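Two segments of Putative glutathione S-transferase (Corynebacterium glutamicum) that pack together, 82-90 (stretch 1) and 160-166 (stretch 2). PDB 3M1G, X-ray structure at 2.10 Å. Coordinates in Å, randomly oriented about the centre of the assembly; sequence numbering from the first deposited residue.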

ATOM      1  N   LEU A  82     -25.621  16.991  -5.562  1.00 19.99           N
ATOM      2  CA  LEU A  82     -25.207  18.115  -6.358  1.00 20.71           C
ATOM      3  C   LEU A  82     -26.404  18.813  -6.987  1.00 20.42           C
ATOM      4  O   LEU A  82     -26.456  20.045  -7.022  1.00 20.38           O
ATOM      5  N   LEU A  83     -27.377  18.023  -7.460  1.00 19.80           N
ATOM      6  CA  LEU A  83     -28.527  18.576  -8.171  1.00 19.66           C
ATOM      7  C   LEU A  83     -29.652  19.074  -7.282  1.00 20.54           C
ATOM      8  O   LEU A  83     -30.551  19.749  -7.778  1.00 21.53           O
ATOM      9  N   GLY A  84     -29.635  18.716  -6.001  1.00 20.20           N
ATOM     10  CA  GLY A  84     -30.692  19.124  -5.076  1.00 20.54           C
ATOM     11  C   GLY A  84     -31.954  18.308  -5.245  1.00 20.85           C
ATOM     12  O   GLY A  84     -33.062  18.855  -5.203  1.00 20.74           O
ATOM     13  N   LEU A  85     -31.785  17.003  -5.454  1.00 19.77           N
ATOM     14  CA  LEU A  85     -32.889  16.082  -5.552  1.00 20.74           C
ATOM     15  C   LEU A  85     -33.174  15.384  -4.229  1.00 21.63           C
ATOM     16  O   LEU A  85     -34.039  14.505  -4.178  1.00 21.59           O
ATOM     17  N   GLU A  86     -32.521  15.819  -3.145  1.00 22.17           N
ATOM     18  CA  GLU A  86     -32.665  15.153  -1.853  1.00 23.47           C
ATOM     19  C   GLU A  86     -34.072  15.295  -1.255  1.00 24.07           C
ATOM     20  O   GLU A  86     -34.520  14.422  -0.503  1.00 23.95           O
ATOM     21  N   ASN A  87     -34.761  16.392  -1.556  1.00 23.69           N
ATOM     22  CA  ASN A  87     -36.087  16.573  -1.027  1.00 24.42           C
ATOM     23  C   ASN A  87     -37.191  15.981  -1.939  1.00 24.09           C
ATOM     24  O   ASN A  87     -38.359  16.112  -1.622  1.00 25.16           O
ATOM     25  N   VAL A  88     -36.853  15.372  -3.078  1.00 22.95           N
ATOM     26  CA  VAL A  88     -37.876  14.805  -3.945  1.00 22.46           C
ATOM     27  C   VAL A  88     -37.763  13.300  -4.212  1.00 21.90           C
ATOM     28  O   VAL A  88     -38.759  12.656  -4.582  1.00 20.17           O
ATOM     29  N   ILE A  89     -36.566  12.756  -4.012  1.00 20.17           N
ATOM     30  CA  ILE A  89     -36.296  11.324  -4.041  1.00 20.40           C
ATOM     31  C   ILE A  89     -35.669  10.989  -2.696  1.00 21.34           C
ATOM     32  O   ILE A  89     -34.666  11.608  -2.272  1.00 21.49           O
ATOM     33  N   SER A  90     -36.269  10.032  -1.991  1.00 22.20           N
ATOM     34  CA  SER A  90     -35.796   9.659  -0.656  1.00 22.98           C
ATOM     35  C   SER A  90     -34.576   8.742  -0.776  1.00 23.89           C
ATOM     36  O   SER A  90     -34.224   8.299  -1.875  1.00 23.54           O
ATOM     37  N   ASP A 160     -30.123  10.344 -16.276  1.00 21.59           N
ATOM     38  CA  ASP A 160     -31.527  10.767 -16.138  1.00 21.48           C
ATOM     39  C   ASP A 160     -31.741  11.760 -14.989  1.00 21.59           C
ATOM     40  O   ASP A 160     -32.540  12.695 -15.129  1.00 20.73           O
ATOM     41  N   PHE A 161     -31.021  11.604 -13.875  1.00 21.40           N
ATOM     42  CA  PHE A 161     -31.080  12.651 -12.814  1.00 20.85           C
ATOM     43  C   PHE A 161     -30.759  14.042 -13.413  1.00 21.09           C
ATOM     44  O   PHE A 161     -31.406  15.031 -13.071  1.00 21.32           O
ATOM     45  N   ASN A 162     -29.729  14.117 -14.252  1.00 21.65           N
ATOM     46  CA  ASN A 162     -29.334  15.347 -14.919  1.00 21.66           C
ATOM     47  C   ASN A 162     -30.321  15.867 -15.952  1.00 22.68           C
ATOM     48  O   ASN A 162     -30.590  17.056 -15.977  1.00 22.39           O
ATOM     49  N   LEU A 163     -30.847  15.000 -16.819  1.00 22.88           N
ATOM     50  CA  LEU A 163     -31.618  15.476 -17.973  1.00 22.87           C
ATOM     51  C   LEU A 163     -33.121  15.350 -17.760  1.00 22.74           C
ATOM     52  O   LEU A 163     -33.853  16.194 -18.204  1.00 24.67           O
ATOM     53  N   GLU A 164     -33.592  14.307 -17.090  1.00 21.93           N
ATOM     54  CA  GLU A 164     -35.056  14.083 -16.993  1.00 21.67           C
ATOM     55  C   GLU A 164     -35.661  14.812 -15.799  1.00 21.53           C
ATOM     56  O   GLU A 164     -36.838  15.198 -15.832  1.00 20.76           O
ATOM     57  N   TRP A 165     -34.853  15.014 -14.758  1.00 20.66           N
ATOM     58  CA  TRP A 165     -35.333  15.582 -13.483  1.00 19.72           C
ATOM     59  C   TRP A 165     -35.068  17.064 -13.363  1.00 19.76           C
ATOM     60  O   TRP A 165     -35.226  17.632 -12.297  1.00 19.51           O
ATOM     61  N   LYS A 166     -34.707  17.718 -14.466  1.00 21.37           N
ATOM     62  CA  LYS A 166     -34.337  19.122 -14.486  1.00 22.40           C
ATOM     63  C   LYS A 166     -35.274  20.075 -13.766  1.00 21.66           C
ATOM     64  O   LYS A 166     -34.824  21.033 -13.106  1.00 20.15           O
TER

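The two segments meet through an almost wholly apolar contact that buries 335 Å², both sides summed, and no hydrogen bond crosses between them. Stretch 1 supplies four aliphatic side chains, Leu 83, Leu 85, Val 88 and Ile 89, all with CA-to-CB bonds directed toward the other segment. Stretch 2 answers mainly with two aromatic residues, Phe 161 and Trp 165, whose CA-to-CB bonds likewise point toward stretch 1, and with the side-chain end of Asn 162.

Leu 82, still in the helix that enters the segment, lies out of reach of stretch 2 although it is buried in the structure. Leu 83 makes the first contact, where the backbones come closest: Leu 83 CA lies 7.5 Å from Asn 162 CA. In the m,t rotamer (chi1 -61°, chi2 176°), it sets CD1 against the opposing segment, 4.0 Å from Phe 161 CB. The same methyl, Leu 83 CD1, lies 3.5 Å from Phe 161 O and 3.5 Å from Asn 162 OD1, contacts of van der Waals type, since a methyl carbon offers no conventional donor. Asn 162 (chi1 m, -77°) starts with its CA-to-CB bond directed away, but the end of its side chain comes nearer, and OD1 meets the leucine methyl; its ND2 is hydrogen-bonded to a residue just outside the segments.

At Gly 84 the chain leaves the helix in a Schellman motif. Its positive phi (77°) is a conformation that glycine adopts readily, and the turn carries the chain onward to Leu 85. This leucine is again m,t (chi1 -63°, chi2 174°), and its CD1 touches both aromatic residues, 3.9 Å from Phe 161 CG and 4.0 Å from Trp 165 CB. The two residues are four positions apart in sequence.

Glu 86 and Asn 87 do not reach stretch 2. The carboxylate of Glu 86 is instead engaged by hydrogen bonds just beyond the segments. The backbone curls at this point, with Leu 85 O accepting from both Val 88 N and Ile 89 N, each at 3.1 Å, and Val 88 and Ile 89, which follow, are again in contact with stretch 2. Val 88 (chi1 m, -58°) adds a looser touch, its CG2 lying 4.3 Å from Trp 165 CZ3.

Ile 89 makes the more intimate approach to the indole. In its m,t rotamer (chi1 -61°, chi2 166°), CD1 sits 3.8 Å from the centroid of the six-membered ring of Trp 165 and only 10° off the ring normal, a CH-pi contact over the face; the nearest ring atom, Trp 165 CZ2, is also 3.8 Å from Ile 89 CD1. The same methyl, Ile 89 CD1, packs 3.6 Å from Phe 161 CE1, so the isoleucine, like Leu 85, bridges both aromatic side chains. Ser 90 follows beyond reach, its OG hydrogen-bonded elsewhere in the structure.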

ATOM      1  CB  LEU A  82     -24.227  17.686  -7.449  1.00 20.99           C
ATOM      2  CG  LEU A  82     -22.774  17.416  -7.036  1.00 20.40           C
ATOM      3  CD1 LEU A  82     -22.012  16.858  -8.233  1.00 19.21           C
ATOM      4  CD2 LEU A  82     -22.130  18.708  -6.527  1.00 18.18           C
ATOM      5  CB  LEU A  83     -29.082  17.556  -9.167  1.00 18.48           C
ATOM      6  CG  LEU A  83     -28.047  17.168 -10.247  1.00 19.53           C
ATOM      7  CD1 LEU A  83     -28.668  16.066 -11.142  1.00 17.93           C
ATOM      8  CD2 LEU A  83     -27.605  18.376 -11.083  1.00 17.77           C
ATOM      9  CB  LEU A  85     -32.672  15.060  -6.674  1.00 20.25           C
ATOM     10  CG  LEU A  85     -32.596  15.632  -8.083  1.00 21.65           C
ATOM     11  CD1 LEU A  85     -32.232  14.559  -9.103  1.00 17.95           C
ATOM     12  CD2 LEU A  85     -33.968  16.333  -8.467  1.00 17.83           C
ATOM     13  CB  GLU A  86     -31.638  15.702  -0.834  1.00 24.14           C
ATOM     14  CG  GLU A  86     -30.184  15.374  -1.190  1.00 25.51           C
ATOM     15  CD  GLU A  86     -29.148  16.264  -0.496  1.00 27.56           C
ATOM     16  OE1 GLU A  86     -29.435  17.453  -0.280  1.00 30.53           O
ATOM     17  OE2 GLU A  86     -28.050  15.776  -0.157  1.00 27.82           O
ATOM     18  CB  ASN A  87     -36.328  18.070  -0.810  1.00 25.55           C
ATOM     19  CG  ASN A  87     -36.149  18.904  -2.139  1.00 30.26           C
ATOM     20  OD1 ASN A  87     -35.630  18.417  -3.198  1.00 31.14           O
ATOM     21  ND2 ASN A  87     -36.533  20.170  -2.058  1.00 36.75           N
ATOM     22  CB  VAL A  88     -38.006  15.600  -5.288  1.00 24.08           C
ATOM     23  CG1 VAL A  88     -38.331  17.086  -5.009  1.00 23.98           C
ATOM     24  CG2 VAL A  88     -36.813  15.480  -6.115  1.00 21.20           C
ATOM     25  CB  ILE A  89     -35.297  10.957  -5.150  1.00 20.58           C
ATOM     26  CG1 ILE A  89     -35.843  11.337  -6.528  1.00 20.84           C
ATOM     27  CG2 ILE A  89     -34.870   9.468  -5.101  1.00 19.50           C
ATOM     28  CD1 ILE A  89     -34.735  11.312  -7.673  1.00 18.74           C
ATOM     29  CB  SER A  90     -36.915   8.979   0.154  1.00 22.73           C
ATOM     30  OG  SER A  90     -37.328   7.768  -0.468  1.00 23.54           O
ATOM     31  CB  ASP A 160     -32.450   9.559 -16.047  1.00 20.00           C
ATOM     32  CG  ASP A 160     -32.540   8.788 -17.390  1.00 23.57           C
ATOM     33  OD1 ASP A 160     -32.054   9.302 -18.451  1.00 23.09           O
ATOM     34  OD2 ASP A 160     -33.155   7.690 -17.404  1.00 24.31           O
ATOM     35  CB  PHE A 161     -30.116  12.400 -11.641  1.00 20.25           C
ATOM     36  CG  PHE A 161     -30.545  11.371 -10.637  1.00 19.82           C
ATOM     37  CD1 PHE A 161     -31.821  10.780 -10.633  1.00 19.64           C
ATOM     38  CD2 PHE A 161     -29.629  10.964  -9.671  1.00 19.28           C
ATOM     39  CE1 PHE A 161     -32.164   9.860  -9.686  1.00 18.73           C
ATOM     40  CE2 PHE A 161     -29.968  10.072  -8.708  1.00 17.89           C
ATOM     41  CZ  PHE A 161     -31.245   9.501  -8.693  1.00 18.61           C
ATOM     42  CB  ASN A 162     -27.965  15.181 -15.596  1.00 22.03           C
ATOM     43  CG  ASN A 162     -26.817  15.247 -14.582  1.00 23.57           C
ATOM     44  OD1 ASN A 162     -26.584  16.314 -13.991  1.00 24.07           O
ATOM     45  ND2 ASN A 162     -26.149  14.109 -14.329  1.00 19.64           N
ATOM     46  CB  LEU A 163     -31.221  14.718 -19.244  1.00 22.73           C
ATOM     47  CG  LEU A 163     -29.739  14.749 -19.645  1.00 23.13           C
ATOM     48  CD1 LEU A 163     -29.574  14.127 -21.065  1.00 21.20           C
ATOM     49  CD2 LEU A 163     -29.173  16.170 -19.544  1.00 23.12           C
ATOM     50  CB  GLU A 164     -35.360  12.600 -16.859  1.00 22.24           C
ATOM     51  CG  GLU A 164     -34.914  11.749 -18.064  1.00 21.35           C
ATOM     52  CD  GLU A 164     -35.458  12.246 -19.390  1.00 24.50           C
ATOM     53  OE1 GLU A 164     -36.652  12.687 -19.482  1.00 21.48           O
ATOM     54  OE2 GLU A 164     -34.675  12.178 -20.356  1.00 25.94           O
ATOM     55  CB  TRP A 165     -34.680  14.836 -12.293  1.00 19.27           C
ATOM     56  CG  TRP A 165     -35.199  13.456 -12.044  1.00 18.30           C
ATOM     57  CD1 TRP A 165     -34.782  12.281 -12.632  1.00 19.40           C
ATOM     58  CD2 TRP A 165     -36.233  13.087 -11.122  1.00 19.60           C
ATOM     59  NE1 TRP A 165     -35.503  11.228 -12.132  1.00 19.74           N
ATOM     60  CE2 TRP A 165     -36.393  11.694 -11.200  1.00 19.34           C
ATOM     61  CE3 TRP A 165     -37.042  13.809 -10.233  1.00 22.48           C
ATOM     62  CZ2 TRP A 165     -37.334  11.009 -10.436  1.00 21.31           C
ATOM     63  CZ3 TRP A 165     -37.968  13.137  -9.475  1.00 19.83           C
ATOM     64  CH2 TRP A 165     -38.118  11.747  -9.581  1.00 21.82           C
ATOM     65  CB  LYS A 166     -34.286  19.616 -15.949  1.00 25.21           C
ATOM     66  CG  LYS A 166     -32.946  19.946 -16.494  1.00 32.88           C
ATOM     67  CD  LYS A 166     -32.988  20.148 -18.067  1.00 41.00           C
ATOM     68  CE  LYS A 166     -31.588  19.884 -18.712  1.00 45.39           C
ATOM     69  NZ  LYS A 166     -31.677  19.603 -20.192  1.00 45.11           N
TER